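Local coordinates for O-methyltransferase family 2 (Planctopirus limnophila, PDB 5I2H), which probably transfers a methyl group from S-adenosyl-L-methionine to a hydroxyl of its substrate, and binds the flavone apigenin in the crystal, at residues F43-L53 / I88-V99. Sequence-based numbering, arbitrary orientation. Where two conformers were deposited one is given.
Sequences FDILNESPLSL and IDLTPLARNHLV
Leu98 CB sits over one face of the Phe43 ring, 4.0 Å from its centroid and 22° off the ring normal, which meets the definition of a CH-pi contact. Leu90 reaches the same ring in its plane, CD2 lying 3.8 Å from Phe43 CD1, while its other methyl, CD1, rests 3.6 Å from Asn47 CA. Chi1 of -58° sets Leu90 CG beside the backbone N, and chi2 of -177° turns one methyl to the ring and the other to the helix backbone. Val99 CG2 packs on Asn47 CB, and Leu46 CB lies 3.8 Å from Leu90 CD2. Leu80, of the strand 80-82 that pairs with 88-90, touches Leu46 and Leu90. Both segments belong to the winged-helix-like dimerisation domain of this methyltransferase family, and 88-90 is the second strand of the wing hairpin; Leu98 also packs on Ile20 of the second subunit. Beyond helix 43-48 the chain meets this strand in one antiparallel hydrogen-bonded pair, Leu51 N to Ile88 O (3.0 Å) and Ile88 N to Leu51 O (2.7 Å). At the polar edge, Pro50 CG lies alongside the Asp89 carboxylate, whose OD1 receives Arg95 NH2 at 3.2 Å in a salt bridge, from above the carboxylate plane. One water donates to both Asp89 OD1 and Leu46 O and accepts from Arg95 NH1; an alanine in place of Asp89 would probably leave Arg95 without this anionic mate and the water less firmly held. Another water bridges Asp44 OD2 and Leu98 O, while Asp44 OD1 accepts from Thr100 N.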
loop_
_atom_site.group_PDB
_atom_site.type_symbol
_atom_site.label_atom_id
_atom_site.label_comp_id
_atom_site.label_asym_id
_atom_site.label_seq_id
_atom_site.Cartn_x
_atom_site.Cartn_y
_atom_site.Cartn_z
ATOM N N PHE A 43 6.057 -18.147 6.772
ATOM C CA PHE A 43 4.793 -18.788 7.137
ATOM C C PHE A 43 4.938 -20.297 7.186
ATOM O O PHE A 43 4.413 -20.944 8.097
ATOM C CB PHE A 43 3.709 -18.357 6.158
ATOM C CG PHE A 43 3.594 -16.860 6.065
ATOM C CD1 PHE A 43 3.090 -16.135 7.140
ATOM C CD2 PHE A 43 4.084 -16.181 4.960
ATOM C CE1 PHE A 43 3.022 -14.734 7.091
ATOM C CE2 PHE A 43 4.038 -14.785 4.909
ATOM C CZ PHE A 43 3.492 -14.066 5.975
ATOM N N ASP A 44 5.700 -20.860 6.254
ATOM C CA ASP A 44 5.925 -22.293 6.312
ATOM C C ASP A 44 6.713 -22.665 7.564
ATOM O O ASP A 44 6.470 -23.729 8.161
ATOM C CB ASP A 44 6.634 -22.748 5.038
ATOM C CG ASP A 44 5.767 -22.594 3.786
ATOM O OD1 ASP A 44 4.555 -22.862 3.848
ATOM O OD2 ASP A 44 6.299 -22.176 2.736
ATOM N N ILE A 45 7.637 -21.801 7.995
ATOM C CA ILE A 45 8.401 -22.093 9.203
ATOM C C ILE A 45 7.502 -22.032 10.435
ATOM O O ILE A 45 7.457 -22.968 11.243
ATOM C CB ILE A 45 9.597 -21.139 9.320
ATOM C CG1 ILE A 45 10.629 -21.492 8.249
ATOM C CG2 ILE A 45 10.180 -21.185 10.733
ATOM C CD1 ILE A 45 11.753 -20.486 8.121
ATOM N N LEU A 46 6.746 -20.945 10.586
ATOM C CA LEU A 46 5.972 -20.796 11.810
ATOM C C LEU A 46 4.772 -21.734 11.851
ATOM O O LEU A 46 4.277 -22.052 12.945
ATOM C CB LEU A 46 5.549 -19.336 11.971
ATOM C CG LEU A 46 6.663 -18.422 12.511
ATOM C CD1 LEU A 46 6.242 -16.980 12.343
ATOM C CD2 LEU A 46 6.948 -18.684 13.980
ATOM N N ASN A 47 4.323 -22.218 10.690
ATOM C CA ASN A 47 3.251 -23.206 10.665
ATOM C C ASN A 47 3.611 -24.463 11.439
ATOM O O ASN A 47 2.727 -25.129 11.993
ATOM C CB ASN A 47 2.919 -23.591 9.239
ATOM C CG ASN A 47 1.816 -24.601 9.179
ATOM O OD1 ASN A 47 1.998 -25.709 8.647
ATOM N ND2 ASN A 47 0.674 -24.269 9.790
ATOM N N GLU A 48 4.894 -24.821 11.459
ATOM C CA GLU A 48 5.326 -25.989 12.209
ATOM C C GLU A 48 5.025 -25.852 13.685
ATOM O O GLU A 48 4.636 -26.828 14.337
ATOM C CB GLU A 48 6.822 -26.195 12.047
ATOM C CG GLU A 48 7.286 -26.318 10.649
ATOM C CD GLU A 48 8.681 -26.928 10.605
ATOM O OE1 GLU A 48 8.980 -27.747 11.506
ATOM O OE2 GLU A 48 9.464 -26.572 9.696
ATOM N N SER A 49 5.257 -24.668 14.240
ATOM C CA SER A 49 5.190 -24.447 15.672
ATOM C C SER A 49 5.446 -22.975 15.973
ATOM O O SER A 49 6.252 -22.329 15.291
ATOM C CB SER A 49 6.213 -25.324 16.395
ATOM O OG SER A 49 6.713 -24.642 17.511
ATOM N N PRO A 50 4.785 -22.413 16.983
ATOM C CA PRO A 50 5.142 -21.061 17.420
ATOM C C PRO A 50 6.599 -21.019 17.866
ATOM O O PRO A 50 7.147 -22.008 18.351
ATOM C CB PRO A 50 4.180 -20.790 18.586
ATOM C CG PRO A 50 3.150 -21.827 18.523
ATOM C CD PRO A 50 3.705 -23.002 17.786
ATOM N N LEU A 51 7.227 -19.854 17.707
ATOM C CA LEU A 51 8.617 -19.656 18.100
ATOM C C LEU A 51 8.781 -18.346 18.848
ATOM O O LEU A 51 8.103 -17.358 18.554
ATOM C CB LEU A 51 9.565 -19.608 16.902
ATOM C CG LEU A 51 9.639 -20.810 15.997
ATOM C CD1 LEU A 51 10.499 -20.475 14.820
ATOM C CD2 LEU A 51 10.218 -22.043 16.776
ATOM N N SER A 52 9.725 -18.337 19.784
ATOM C CA SER A 52 10.170 -17.096 20.392
ATOM C C SER A 52 10.845 -16.210 19.353
ATOM O O SER A 52 11.301 -16.673 18.296
ATOM C CB SER A 52 11.166 -17.374 21.520
ATOM O OG SER A 52 12.451 -17.628 20.982
ATOM N N LEU A 53 10.913 -14.913 19.669
ATOM C CA LEU A 53 11.596 -13.985 18.773
ATOM C C LEU A 53 13.044 -14.404 18.567
ATOM O O LEU A 53 13.555 -14.379 17.440
ATOM C CB LEU A 53 11.521 -12.568 19.328
ATOM C CG LEU A 53 12.118 -11.509 18.413
ATOM C CD1 LEU A 53 11.157 -11.166 17.263
ATOM C CD2 LEU A 53 12.487 -10.287 19.211
ATOM N N ILE A 88 5.692 -16.245 18.983
ATOM C CA ILE A 88 5.125 -15.721 17.741
ATOM C C ILE A 88 4.469 -16.879 16.996
ATOM O O ILE A 88 5.105 -17.917 16.774
ATOM C CB ILE A 88 6.204 -15.049 16.874
ATOM C CG1 ILE A 88 6.914 -13.927 17.658
ATOM C CG2 ILE A 88 5.596 -14.519 15.564
ATOM C CD1 ILE A 88 8.296 -13.612 17.138
ATOM N N ASP A 89 3.210 -16.704 16.602
ATOM C CA ASP A 89 2.458 -17.746 15.899
ATOM C C ASP A 89 1.736 -17.187 14.674
ATOM O O ASP A 89 1.532 -15.982 14.544
ATOM C CB ASP A 89 1.439 -18.404 16.835
ATOM C CG ASP A 89 0.979 -19.773 16.356
ATOM O OD1 ASP A 89 1.517 -20.305 15.340
ATOM O OD2 ASP A 89 0.075 -20.317 17.016
ATOM N N LEU A 90 1.308 -18.086 13.783
ATOM C CA LEU A 90 0.433 -17.668 12.690
ATOM C C LEU A 90 -0.969 -17.397 13.208
ATOM O O LEU A 90 -1.432 -18.040 14.151
ATOM C CB LEU A 90 0.349 -18.745 11.606
ATOM C CG LEU A 90 1.647 -19.178 10.950
ATOM C CD1 LEU A 90 1.348 -20.212 9.837
ATOM C CD2 LEU A 90 2.382 -17.949 10.391
ATOM N N THR A 91 -1.662 -16.441 12.562
ATOM C CA THR A 91 -3.107 -16.355 12.675
ATOM C C THR A 91 -3.751 -17.329 11.689
ATOM O O THR A 91 -3.113 -17.779 10.735
ATOM C CB THR A 91 -3.601 -14.947 12.361
ATOM O OG1 THR A 91 -3.276 -14.694 11.000
ATOM C CG2 THR A 91 -2.907 -13.891 13.250
ATOM N N PRO A 92 -5.026 -17.647 11.886
ATOM C CA PRO A 92 -5.703 -18.505 10.908
ATOM C C PRO A 92 -5.631 -17.960 9.500
ATOM O O PRO A 92 -5.465 -18.731 8.552
ATOM C CB PRO A 92 -7.148 -18.560 11.432
ATOM C CG PRO A 92 -7.001 -18.380 12.917
ATOM C CD PRO A 92 -5.833 -17.436 13.103
ATOM N N LEU A 93 -5.716 -16.638 9.344
ATOM C CA LEU A 93 -5.642 -16.050 8.016
ATOM C C LEU A 93 -4.339 -16.432 7.309
ATOM O O LEU A 93 -4.361 -16.848 6.150
ATOM C CB LEU A 93 -5.795 -14.538 8.127
ATOM C CG LEU A 93 -5.808 -13.723 6.848
ATOM C CD1 LEU A 93 -7.119 -14.000 6.129
ATOM C CD2 LEU A 93 -5.639 -12.221 7.177
ATOM N N ALA A 94 -3.198 -16.347 8.011
ATOM C CA ALA A 94 -1.914 -16.740 7.418
ATOM C C ALA A 94 -1.838 -18.252 7.254
ATOM O O ALA A 94 -1.331 -18.757 6.243
ATOM C CB ALA A 94 -0.732 -16.267 8.288
ATOM N N ARG A 95 -2.337 -18.995 8.246
ATOM C CA ARG A 95 -2.224 -20.448 8.180
ATOM C C ARG A 95 -2.996 -21.003 6.983
ATOM O O ARG A 95 -2.550 -21.959 6.320
ATOM C CB ARG A 95 -2.705 -21.065 9.491
ATOM C CG ARG A 95 -2.258 -22.531 9.672
ATOM C CD ARG A 95 -2.645 -23.137 11.020
ATOM N NE ARG A 95 -2.356 -22.279 12.184
ATOM C CZ ARG A 95 -1.223 -22.274 12.902
ATOM N NH1 ARG A 95 -0.183 -23.018 12.550
ATOM N NH2 ARG A 95 -1.121 -21.454 13.958
ATOM N N ASN A 96 -4.158 -20.414 6.687
ATOM C CA ASN A 96 -4.992 -20.910 5.597
ATOM C C ASN A 96 -4.537 -20.416 4.236
ATOM O O ASN A 96 -4.794 -21.081 3.227
ATOM C CB ASN A 96 -6.450 -20.497 5.821
ATOM C CG ASN A 96 -7.035 -21.160 7.049
ATOM O OD1 ASN A 96 -6.639 -22.265 7.381
ATOM N ND2 ASN A 96 -7.953 -20.486 7.738
ATOM N N HIS A 97 -3.914 -19.246 4.165
ATOM C CA HIS A 97 -3.698 -18.638 2.862
ATOM C C HIS A 97 -2.242 -18.380 2.506
ATOM O O HIS A 97 -1.968 -18.067 1.346
ATOM C CB HIS A 97 -4.513 -17.337 2.767
ATOM C CG HIS A 97 -5.955 -17.553 3.094
ATOM N ND1 HIS A 97 -6.750 -18.406 2.363
ATOM C CD2 HIS A 97 -6.740 -17.051 4.080
ATOM C CE1 HIS A 97 -7.965 -18.429 2.894
ATOM N NE2 HIS A 97 -7.985 -17.618 3.937
ATOM N N LEU A 98 -1.304 -18.486 3.441
ATOM C CA LEU A 98 0.090 -18.202 3.111
ATOM C C LEU A 98 1.024 -19.376 3.393
ATOM O O LEU A 98 2.237 -19.233 3.235
ATOM C CB LEU A 98 0.560 -16.928 3.842
ATOM C CG LEU A 98 -0.258 -15.697 3.356
ATOM C CD1 LEU A 98 -0.121 -14.352 4.230
ATOM C CD2 LEU A 98 0.017 -15.391 1.885
ATOM N N VAL A 99 0.493 -20.519 3.790
ATOM C CA VAL A 99 1.256 -21.762 3.927
ATOM C C VAL A 99 1.105 -22.541 2.626
ATOM O O VAL A 99 -0.013 -22.686 2.103
ATOM C CB VAL A 99 0.759 -22.563 5.141
ATOM C CG1 VAL A 99 1.397 -23.947 5.188
ATOM C CG2 VAL A 99 1.070 -21.820 6.439
HETATM O O HOH W 1 4.744 -19.717 2.008
HETATM O O HOH W 2 2.094 -22.757 14.547
#